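Local structure of sialidase B (Streptococcus pneumoniae serotype 4, 4XHX) at residues A[231-236]-A[286-291]; A[613-618]-A[633-638]. The protein catalyses the hydrolysis of alpha-(2->3)-, alpha-(2->6)- and alpha-(2->8)-glycosidic linkages of terminal sialic acid residues in oligosaccharides, glycoproteins and glycolipids. The protein carries 1 engineered substitution. All coordinates share one frame; numbering follows the deposited sequence.

Both interactions line one pocket of the sialidase beta-propeller, and both touch the same bound ligand, JKK. Their centres lie about 15 Å apart. Interaction 1 comes first along the chain and closes before interaction 2 opens. It joins the loop between strands 219-226 and 237-244 to strand 286-294 of the next sheet. Interaction 2 stays within the last sheet, where the entry to strand 616-620 meets the loop after strand 626-631. The two interactions meet directly where CE1 of H231 packs 4.0 Å from NH2 of R638. The pocket therefore brings together D232, probably the proton acceptor, and Y615, probably the nucleophile, from distant parts of the sequence.

Interaction 1: A[231-236]-A[286-291]; sequences HDSKSK and SFIDSS. With JKK (2-[(3-chlorobenzyl)amino]ethanesulfonic acid), chain B.
I288 packs against D232 and S233 in the active-site pocket of a six-bladed beta-propeller, the catalytic fold of family 33 sialidases. It lies on strand 286-294, and the loop 231-236 folds over it from the neighbouring sheet. Its CB lies 3.8 Å from OG of S233. CG2 also touches that OG and meets the ligand ring, with CAF of JKK 3.7 Å from I288 CG2. CG1 is anti to the backbone N (chi1 177°), and the chain runs on extended to CD1. This places the CD1 methyl beside the D232 carboxylate, 4.0 Å from its CG, and also against CAM and CAF of the ligand ring. The side chains of I288 and D232 cross at about a right angle.

S233 and S286 supply the polar part of the contact. Their OG atoms share a hydrogen bond of 2.8 Å, which ties the loop to the start of the strand. CB of S286 also rests on the backbone O of S235.

D232 uses its two carboxylate oxygens differently. OD1 forms a salt bridge with R226 and a long, weak ion pair with R207, while OD2 accepts a 2.9 Å hydrogen bond from the ligand amine NAL. Both segments touch the chlorobenzyl group of the ligand. Its chlorine, CL, lies 3.0 Å from O of S233, and the C-Cl bond points roughly at that oxygen (about 154°). From the strand, D289 brings OD2 to within 3.3 Å of ring carbon CAG.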
ATOM      1  N   HIS A 231       2.282   3.997  -8.303  1.00  6.90           N
ATOM      2  CA  HIS A 231       1.726   3.437  -9.540  1.00  6.16           C
ATOM      3  C   HIS A 231       1.835   1.918  -9.572  1.00  7.34           C
ATOM      4  O   HIS A 231       2.892   1.368  -9.227  1.00  5.84           O
ATOM      5  CB  HIS A 231       2.481   3.980 -10.767  1.00  8.34           C
ATOM      6  CG  HIS A 231       2.341   5.457 -10.975  1.00  9.84           C
ATOM      7  ND1 HIS A 231       1.120   6.096 -11.001  1.00  5.90           N
ATOM      8  CD2 HIS A 231       3.275   6.419 -11.176  1.00  7.04           C
ATOM      9  CE1 HIS A 231       1.308   7.389 -11.198  1.00  6.14           C
ATOM     10  NE2 HIS A 231       2.605   7.612 -11.307  1.00  7.85           N
ATOM     11  N   ASP A 232       0.758   1.248  -9.989  1.00  5.26           N
ATOM     12  CA  ASP A 232       0.821  -0.152 -10.454  1.00 10.41           C
ATOM     13  C   ASP A 232       1.862  -0.252 -11.580  1.00 15.89           C
ATOM     14  O   ASP A 232       2.146   0.743 -12.249  1.00 11.58           O
ATOM     15  CB  ASP A 232      -0.528  -0.585 -11.064  1.00 11.27           C
ATOM     16  CG  ASP A 232      -1.600  -0.880 -10.029  1.00 10.80           C
ATOM     17  OD1 ASP A 232      -1.335  -0.790  -8.810  1.00 13.53           O
ATOM     18  OD2 ASP A 232      -2.717  -1.226 -10.453  1.00 10.32           O
ATOM     19  N   SER A 233       2.413  -1.442 -11.807  1.00  9.70           N
ATOM     20  CA  SER A 233       3.242  -1.676 -13.000  1.00 14.68           C
ATOM     21  C   SER A 233       2.558  -1.142 -14.286  1.00 16.99           C
ATOM     22  O   SER A 233       1.341  -1.177 -14.375  1.00 16.06           O
ATOM     23  CB  SER A 233       3.538  -3.169 -13.145  1.00 14.27           C
ATOM     24  OG  SER A 233       3.964  -3.716 -11.904  1.00 18.45           O
ATOM     25  N   LYS A 234       3.306  -0.653 -15.280  1.00 16.18           N
ATOM     26  CA  LYS A 234       4.774  -0.619 -15.326  1.00 15.24           C
ATOM     27  C   LYS A 234       5.419   0.332 -14.313  1.00 10.47           C
ATOM     28  O   LYS A 234       4.997   1.475 -14.139  1.00 19.77           O
ATOM     29  CB  LYS A 234       5.237  -0.255 -16.751  1.00 21.24           C
ATOM     30  CG  LYS A 234       4.986   1.204 -17.137  1.00 12.61           C
ATOM     31  CD  LYS A 234       5.181   1.467 -18.619  1.00 16.54           C
ATOM     32  CE  LYS A 234       4.731   2.896 -18.964  1.00 35.23           C
ATOM     33  NZ  LYS A 234       4.998   3.309 -20.380  1.00 34.43           N
ATOM     34  N   SER A 235       6.457  -0.160 -13.645  1.00 10.12           N
ATOM     35  CA  SER A 235       7.164   0.608 -12.639  1.00 11.07           C
ATOM     36  C   SER A 235       8.343  -0.257 -12.231  1.00  9.95           C
ATOM     37  O   SER A 235       8.648  -1.249 -12.899  1.00  5.61           O
ATOM     38  CB  SER A 235       6.256   0.849 -11.429  1.00  5.36           C
ATOM     39  OG  SER A 235       6.816   1.797 -10.541  1.00  8.22           O
ATOM     40  N   LYS A 236       9.005   0.121 -11.146  1.00  5.00           N
ATOM     41  CA  LYS A 236       9.843  -0.838 -10.437  1.00  8.48           C
ATOM     42  C   LYS A 236       9.158  -1.146  -9.123  1.00  5.97           C
ATOM     43  O   LYS A 236       8.842  -0.235  -8.349  1.00  4.89           O
ATOM     44  CB  LYS A 236      11.262  -0.332 -10.171  1.00  5.21           C
ATOM     45  CG  LYS A 236      12.041  -1.271  -9.229  1.00  6.42           C
ATOM     46  CD  LYS A 236      13.476  -0.828  -8.984  1.00  7.83           C
ATOM     47  CE  LYS A 236      14.241  -1.871  -8.127  1.00  7.99           C
ATOM     48  NZ  LYS A 236      14.289  -3.236  -8.747  1.00  7.24           N
ATOM     49  N   SER A 286       9.086  -5.775 -13.058  1.00  6.60           N
ATOM     50  CA  SER A 286       8.542  -5.632 -11.702  1.00  8.54           C
ATOM     51  C   SER A 286       7.717  -6.824 -11.273  1.00  7.59           C
ATOM     52  O   SER A 286       7.293  -7.630 -12.099  1.00  8.28           O
ATOM     53  CB  SER A 286       7.664  -4.378 -11.575  1.00  5.72           C
ATOM     54  OG  SER A 286       6.601  -4.447 -12.501  1.00 11.99           O
ATOM     55  N   PHE A 287       7.475  -6.907  -9.969  1.00  6.22           N
ATOM     56  CA  PHE A 287       6.491  -7.833  -9.405  1.00  7.63           C
ATOM     57  C   PHE A 287       5.332  -7.002  -8.863  1.00  9.71           C
ATOM     58  O   PHE A 287       5.474  -5.803  -8.636  1.00 12.33           O
ATOM     59  CB  PHE A 287       7.106  -8.658  -8.273  1.00  8.02           C
ATOM     60  CG  PHE A 287       8.322  -9.422  -8.681  1.00  7.92           C
ATOM     61  CD1 PHE A 287       9.577  -8.829  -8.624  1.00  6.03           C
ATOM     62  CD2 PHE A 287       8.212 -10.728  -9.138  1.00  7.62           C
ATOM     63  CE1 PHE A 287      10.698  -9.524  -8.999  1.00  5.66           C
ATOM     64  CE2 PHE A 287       9.332 -11.435  -9.518  1.00  7.71           C
ATOM     65  CZ  PHE A 287      10.579 -10.830  -9.448  1.00  9.04           C
ATOM     66  N   ILE A 288       4.181  -7.625  -8.662  1.00  7.78           N
ATOM     67  CA  ILE A 288       3.031  -6.900  -8.141  1.00  8.53           C
ATOM     68  C   ILE A 288       2.013  -7.904  -7.647  1.00  6.45           C
ATOM     69  O   ILE A 288       1.872  -8.977  -8.226  1.00  8.06           O
ATOM     70  CB  ILE A 288       2.432  -5.949  -9.226  1.00  9.35           C
ATOM     71  CG1 ILE A 288       1.181  -5.229  -8.725  1.00  8.15           C
ATOM     72  CG2 ILE A 288       2.152  -6.699 -10.514  1.00 15.18           C
ATOM     73  CD1 ILE A 288       0.698  -4.108  -9.679  1.00  6.62           C
ATOM     74  N   ASP A 289       1.338  -7.568  -6.550  1.00  8.51           N
ATOM     75  CA  ASP A 289       0.297  -8.412  -5.961  1.00  8.98           C
ATOM     76  C   ASP A 289       0.824  -9.760  -5.460  1.00  9.83           C
ATOM     77  O   ASP A 289       0.937 -10.722  -6.213  1.00 11.36           O
ATOM     78  CB  ASP A 289      -0.876  -8.626  -6.925  1.00  5.82           C
ATOM     79  CG  ASP A 289      -1.675  -7.352  -7.181  1.00  9.99           C
ATOM     80  OD1 ASP A 289      -1.408  -6.310  -6.537  1.00 13.52           O
ATOM     81  OD2 ASP A 289      -2.581  -7.396  -8.034  1.00 12.43           O
ATOM     82  N   SER A 290       1.114  -9.832  -4.169  1.00  7.84           N
ATOM     83  CA  SER A 290       1.620 -11.067  -3.587  1.00  6.86           C
ATOM     84  C   SER A 290       0.564 -11.722  -2.704  1.00  6.36           C
ATOM     85  O   SER A 290      -0.334 -11.057  -2.192  1.00  5.86           O
ATOM     86  CB  SER A 290       2.900 -10.800  -2.782  1.00  5.94           C
ATOM     87  OG  SER A 290       2.639  -9.892  -1.737  1.00  6.04           O
ATOM     88  N   SER A 291       0.703 -13.030  -2.517  1.00  7.27           N
ATOM     89  CA  SER A 291      -0.193 -13.810  -1.673  1.00  4.13           C
ATOM     90  C   SER A 291       0.608 -14.906  -0.953  1.00  6.48           C
ATOM     91  O   SER A 291       1.569 -15.446  -1.510  1.00  8.44           O
ATOM     92  CB  SER A 291      -1.282 -14.435  -2.532  1.00  3.30           C
ATOM     93  OG  SER A 291      -2.292 -14.993  -1.725  1.00  8.18           O
TER
HETATM   94  CAE JKK B 701      -1.556  -6.836 -11.703  1.00 14.09           C
HETATM   95  CAF JKK B 701      -0.806  -5.951 -12.549  1.00 19.75           C
HETATM   96  CAG JKK B 701      -2.756  -6.377 -11.121  1.00 18.13           C
HETATM   97  CAH JKK B 701      -2.447  -4.187 -12.228  1.00 16.36           C
HETATM   98  CAI JKK B 701      -5.385  -2.941  -9.199  1.00 13.70           C
HETATM   99  CAJ JKK B 701      -5.117  -1.893  -8.143  1.00 11.98           C
HETATM  100  CAK JKK B 701      -4.487  -4.546 -10.755  1.00 18.47           C
HETATM  101  CAM JKK B 701      -1.248  -4.646 -12.803  1.00 21.47           C
HETATM  102  CAN JKK B 701      -3.208  -5.070 -11.388  1.00 16.17           C
HETATM  103  NAL JKK B 701      -4.210  -3.604  -9.690  1.00 15.91           N
HETATM  104  OAA JKK B 701      -7.709  -1.092  -7.858  1.00  6.84           O
HETATM  105  OAB JKK B 701      -6.196   0.298  -9.186  1.00 15.11           O
HETATM  106  OAC JKK B 701      -5.987   0.285  -6.803  1.00  9.38           O
HETATM  107  SAO JKK B 701      -6.303  -0.526  -7.978  1.00 13.84           S
HETATM  108 CL   JKK B 701      -0.329  -3.581 -13.834  1.00 26.84          CL

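Interaction 2: A[613-618]-A[633-638]. With JKK (2-[(3-chlorobenzyl)amino]ethanesulfonic acid), chain B.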
ATOM      1  N   TYR A 613      -9.228   4.402   3.488  1.00  4.69           N
ATOM      2  CA  TYR A 613      -9.025   2.995   3.765  1.00  5.49           C
ATOM      3  C   TYR A 613      -9.195   2.269   2.462  1.00  4.17           C
ATOM      4  O   TYR A 613     -10.240   2.383   1.819  1.00  3.08           O
ATOM      5  CB  TYR A 613     -10.071   2.504   4.765  1.00  6.81           C
ATOM      6  CG  TYR A 613      -9.782   1.151   5.373  1.00  5.95           C
ATOM      7  CD1 TYR A 613      -9.037   1.047   6.544  1.00  6.86           C
ATOM      8  CD2 TYR A 613     -10.288  -0.021   4.805  1.00  4.52           C
ATOM      9  CE1 TYR A 613      -8.775  -0.191   7.133  1.00  6.17           C
ATOM     10  CE2 TYR A 613     -10.040  -1.270   5.386  1.00  5.17           C
ATOM     11  CZ  TYR A 613      -9.275  -1.343   6.560  1.00  7.08           C
ATOM     12  OH  TYR A 613      -9.009  -2.552   7.165  1.00  5.95           O
ATOM     13  N   ALA A 614      -8.166   1.535   2.053  1.00  4.27           N
ATOM     14  CA  ALA A 614      -8.221   0.843   0.776  1.00  7.64           C
ATOM     15  C   ALA A 614      -7.899  -0.653   0.920  1.00  6.47           C
ATOM     16  O   ALA A 614      -8.600  -1.376   1.648  1.00  8.20           O
ATOM     17  CB  ALA A 614      -7.332   1.539  -0.256  1.00  3.88           C
ATOM     18  N   TYR A 615      -6.857  -1.128   0.243  1.00  8.75           N
ATOM     19  CA  TYR A 615      -6.497  -2.546   0.344  1.00  6.04           C
ATOM     20  C   TYR A 615      -6.123  -2.864   1.779  1.00  9.28           C
ATOM     21  O   TYR A 615      -5.580  -2.010   2.481  1.00  8.45           O
ATOM     22  CB  TYR A 615      -5.331  -2.886  -0.564  1.00  4.79           C
ATOM     23  CG  TYR A 615      -5.695  -3.118  -2.013  1.00  8.58           C
ATOM     24  CD1 TYR A 615      -6.561  -2.259  -2.681  1.00  7.82           C
ATOM     25  CD2 TYR A 615      -5.143  -4.170  -2.726  1.00  4.44           C
ATOM     26  CE1 TYR A 615      -6.877  -2.445  -4.019  1.00  6.07           C
ATOM     27  CE2 TYR A 615      -5.457  -4.374  -4.072  1.00  5.34           C
ATOM     28  CZ  TYR A 615      -6.328  -3.500  -4.713  1.00  5.41           C
ATOM     29  OH  TYR A 615      -6.662  -3.673  -6.045  1.00  5.19           O
ATOM     30  N   SER A 616      -6.397  -4.092   2.220  1.00  8.66           N
ATOM     31  CA  SER A 616      -6.167  -4.432   3.618  1.00  8.22           C
ATOM     32  C   SER A 616      -5.761  -5.888   3.785  1.00  6.11           C
ATOM     33  O   SER A 616      -6.061  -6.725   2.937  1.00  7.02           O
ATOM     34  CB  SER A 616      -7.423  -4.145   4.440  1.00  5.14           C
ATOM     35  OG  SER A 616      -8.490  -4.979   4.017  1.00  4.26           O
ATOM     36  N   ALA A 617      -5.065  -6.169   4.879  1.00  5.11           N
ATOM     37  CA  ALA A 617      -4.737  -7.537   5.266  1.00  6.74           C
ATOM     38  C   ALA A 617      -5.207  -7.765   6.688  1.00  7.67           C
ATOM     39  O   ALA A 617      -5.028  -6.910   7.557  1.00  4.74           O
ATOM     40  CB  ALA A 617      -3.235  -7.774   5.167  1.00  3.88           C
ATOM     41  N   ILE A 618      -5.814  -8.915   6.945  1.00  8.60           N
ATOM     42  CA  ILE A 618      -6.173  -9.245   8.317  1.00  7.36           C
ATOM     43  C   ILE A 618      -5.777 -10.663   8.653  1.00  8.38           C
ATOM     44  O   ILE A 618      -5.863 -11.565   7.822  1.00  5.56           O
ATOM     45  CB  ILE A 618      -7.678  -9.063   8.618  1.00  9.91           C
ATOM     46  CG1 ILE A 618      -8.528  -9.856   7.620  1.00  5.89           C
ATOM     47  CG2 ILE A 618      -8.063  -7.590   8.565  1.00 12.25           C
ATOM     48  CD1 ILE A 618      -9.970  -9.843   7.963  1.00 12.07           C
ATOM     49  N   TYR A 633      -5.298   5.340   3.156  1.00  6.05           N
ATOM     50  CA  TYR A 633      -5.466   6.451   2.240  1.00  5.83           C
ATOM     51  C   TYR A 633      -6.303   5.951   1.082  1.00  4.64           C
ATOM     52  O   TYR A 633      -6.528   4.751   0.958  1.00  6.20           O
ATOM     53  CB  TYR A 633      -4.109   6.988   1.748  1.00  6.02           C
ATOM     54  CG  TYR A 633      -3.474   6.196   0.625  1.00  4.00           C
ATOM     55  CD1 TYR A 633      -2.976   4.909   0.832  1.00  5.17           C
ATOM     56  CD2 TYR A 633      -3.351   6.747  -0.639  1.00  8.91           C
ATOM     57  CE1 TYR A 633      -2.382   4.193  -0.220  1.00  6.74           C
ATOM     58  CE2 TYR A 633      -2.766   6.051  -1.680  1.00  5.61           C
ATOM     59  CZ  TYR A 633      -2.279   4.788  -1.473  1.00  7.69           C
ATOM     60  OH  TYR A 633      -1.705   4.129  -2.534  1.00  7.68           O
ATOM     61  N   ASP A 634      -6.798   6.864   0.261  1.00  5.40           N
ATOM     62  CA  ASP A 634      -7.563   6.469  -0.919  1.00  9.59           C
ATOM     63  C   ASP A 634      -6.611   6.149  -2.076  1.00  5.91           C
ATOM     64  O   ASP A 634      -6.173   7.051  -2.807  1.00  7.23           O
ATOM     65  CB  ASP A 634      -8.575   7.561  -1.310  1.00  6.02           C
ATOM     66  CG  ASP A 634      -9.589   7.084  -2.365  1.00  6.21           C
ATOM     67  OD1 ASP A 634      -9.210   6.301  -3.260  1.00  4.59           O
ATOM     68  OD2 ASP A 634     -10.773   7.490  -2.286  1.00  5.35           O
ATOM     69  N   SER A 635      -6.307   4.864  -2.245  1.00  6.74           N
ATOM     70  CA  SER A 635      -5.348   4.423  -3.264  1.00  6.30           C
ATOM     71  C   SER A 635      -5.934   4.407  -4.684  1.00  6.18           C
ATOM     72  O   SER A 635      -5.329   3.846  -5.604  1.00 10.16           O
ATOM     73  CB  SER A 635      -4.792   3.038  -2.905  1.00  4.94           C
ATOM     74  OG  SER A 635      -5.806   2.044  -2.972  1.00  6.60           O
ATOM     75  N   TRP A 636      -7.120   4.990  -4.851  1.00  6.61           N
ATOM     76  CA  TRP A 636      -7.730   5.174  -6.174  1.00  7.65           C
ATOM     77  C   TRP A 636      -7.642   6.633  -6.571  1.00  9.18           C
ATOM     78  O   TRP A 636      -7.388   6.958  -7.730  1.00  4.21           O
ATOM     79  CB  TRP A 636      -9.203   4.755  -6.177  1.00  5.42           C
ATOM     80  CG  TRP A 636      -9.837   4.778  -7.554  1.00  9.86           C
ATOM     81  CD1 TRP A 636     -10.553   5.813  -8.122  1.00  8.45           C
ATOM     82  CD2 TRP A 636      -9.814   3.724  -8.535  1.00  8.49           C
ATOM     83  NE1 TRP A 636     -10.969   5.456  -9.387  1.00  8.77           N
ATOM     84  CE2 TRP A 636     -10.538   4.183  -9.662  1.00  9.37           C
ATOM     85  CE3 TRP A 636      -9.262   2.434  -8.566  1.00  9.27           C
ATOM     86  CZ2 TRP A 636     -10.715   3.403 -10.811  1.00 10.56           C
ATOM     87  CZ3 TRP A 636      -9.443   1.653  -9.715  1.00 10.67           C
ATOM     88  CH2 TRP A 636     -10.167   2.143 -10.816  1.00 11.51           C
ATOM     89  N   SER A 637      -7.859   7.505  -5.588  1.00  7.51           N
ATOM     90  CA  SER A 637      -7.861   8.945  -5.811  1.00 10.81           C
ATOM     91  C   SER A 637      -6.609   9.413  -6.528  1.00 11.22           C
ATOM     92  O   SER A 637      -5.498   9.090  -6.107  1.00  5.41           O
ATOM     93  CB  SER A 637      -7.975   9.687  -4.475  1.00  8.44           C
ATOM     94  OG  SER A 637      -7.810  11.085  -4.667  1.00 12.11           O
ATOM     95  N   ARG A 638      -6.788  10.172  -7.610  1.00  5.87           N
ATOM     96  CA  ARG A 638      -5.649  10.804  -8.278  1.00 11.51           C
ATOM     97  C   ARG A 638      -5.119  12.017  -7.480  1.00 10.11           C
ATOM     98  O   ARG A 638      -4.126  12.645  -7.874  1.00  8.19           O
ATOM     99  CB  ARG A 638      -5.988  11.197  -9.737  1.00  8.16           C
ATOM    100  CG  ARG A 638      -6.616  10.064 -10.587  1.00  8.94           C
ATOM    101  CD  ARG A 638      -5.847   8.730 -10.458  1.00 10.04           C
ATOM    102  NE  ARG A 638      -4.551   8.797 -11.121  1.00 28.87           N
ATOM    103  CZ  ARG A 638      -3.697   7.781 -11.252  1.00 22.45           C
ATOM    104  NH1 ARG A 638      -3.989   6.583 -10.765  1.00  6.95           N
ATOM    105  NH2 ARG A 638      -2.541   7.970 -11.883  1.00 21.54           N
TER
HETATM  106  CAE JKK B 701      -1.556  -6.836 -11.703  1.00 14.09           C
HETATM  107  CAF JKK B 701      -0.806  -5.951 -12.549  1.00 19.75           C
HETATM  108  CAG JKK B 701      -2.756  -6.377 -11.121  1.00 18.13           C
HETATM  109  CAH JKK B 701      -2.447  -4.187 -12.228  1.00 16.36           C
HETATM  110  CAI JKK B 701      -5.385  -2.941  -9.199  1.00 13.70           C
HETATM  111  CAJ JKK B 701      -5.117  -1.893  -8.143  1.00 11.98           C
HETATM  112  CAK JKK B 701      -4.487  -4.546 -10.755  1.00 18.47           C
HETATM  113  CAM JKK B 701      -1.248  -4.646 -12.803  1.00 21.47           C
HETATM  114  CAN JKK B 701      -3.208  -5.070 -11.388  1.00 16.17           C
HETATM  115  NAL JKK B 701      -4.210  -3.604  -9.690  1.00 15.91           N
HETATM  116  OAA JKK B 701      -7.709  -1.092  -7.858  1.00  6.84           O
HETATM  117  OAB JKK B 701      -6.196   0.298  -9.186  1.00 15.11           O
HETATM  118  OAC JKK B 701      -5.987   0.285  -6.803  1.00  9.38           O
HETATM  119  SAO JKK B 701      -6.303  -0.526  -7.978  1.00 13.84           S
HETATM  120 CL   JKK B 701      -0.329  -3.581 -13.834  1.00 26.84          CL
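A614, Y633 and S635 bury the most surface in this contact. A614 points its CB at the loop 633-638. The methyl lies 3.2 Å from OG of S635 and 3.5 Å from the backbone O of Y633. No hydrogen bond spans the two segments. The join is packing of the chain entering strand 616-620 against the loop that follows strand 626-631 in the same propeller sheet.

The CB of Y633 points away from 613-618, and the residue contributes through its backbone O. One face of its ring is covered by N of S635, 3.7 Å above the plane and offset toward the rim. S635 faces A614. Its OG lies between the backbone N and the carbonyl carbon (chi1 67°), which brings it beside the A614 methyl. That same OG is hydrogen-bonded to R581 and E631, so its polar needs are met outside the contact.

D634 shapes the loop. Its OD1 accepts from N of W636 at 2.9 Å, nearly along the C-O axis, which makes an Asx turn. It also accepts from N of S637, which comes from above the carboxylate plane. W636 then sits by the ligand sulfonate, with OAA at the indole edge in plane and OAB 3.6 Å from CZ3.

Y615 has its OH hydrogen-bonded to E503 and 3.2 Å from CAJ of JKK. R207, R519 and R581 are hydrogen-bonded to the same ligand. D634 OD2 takes the backbone N of R581 and S635 OG its NH1. This contact therefore probably acts as a second shell that positions R581, an arginine that binds the ligand.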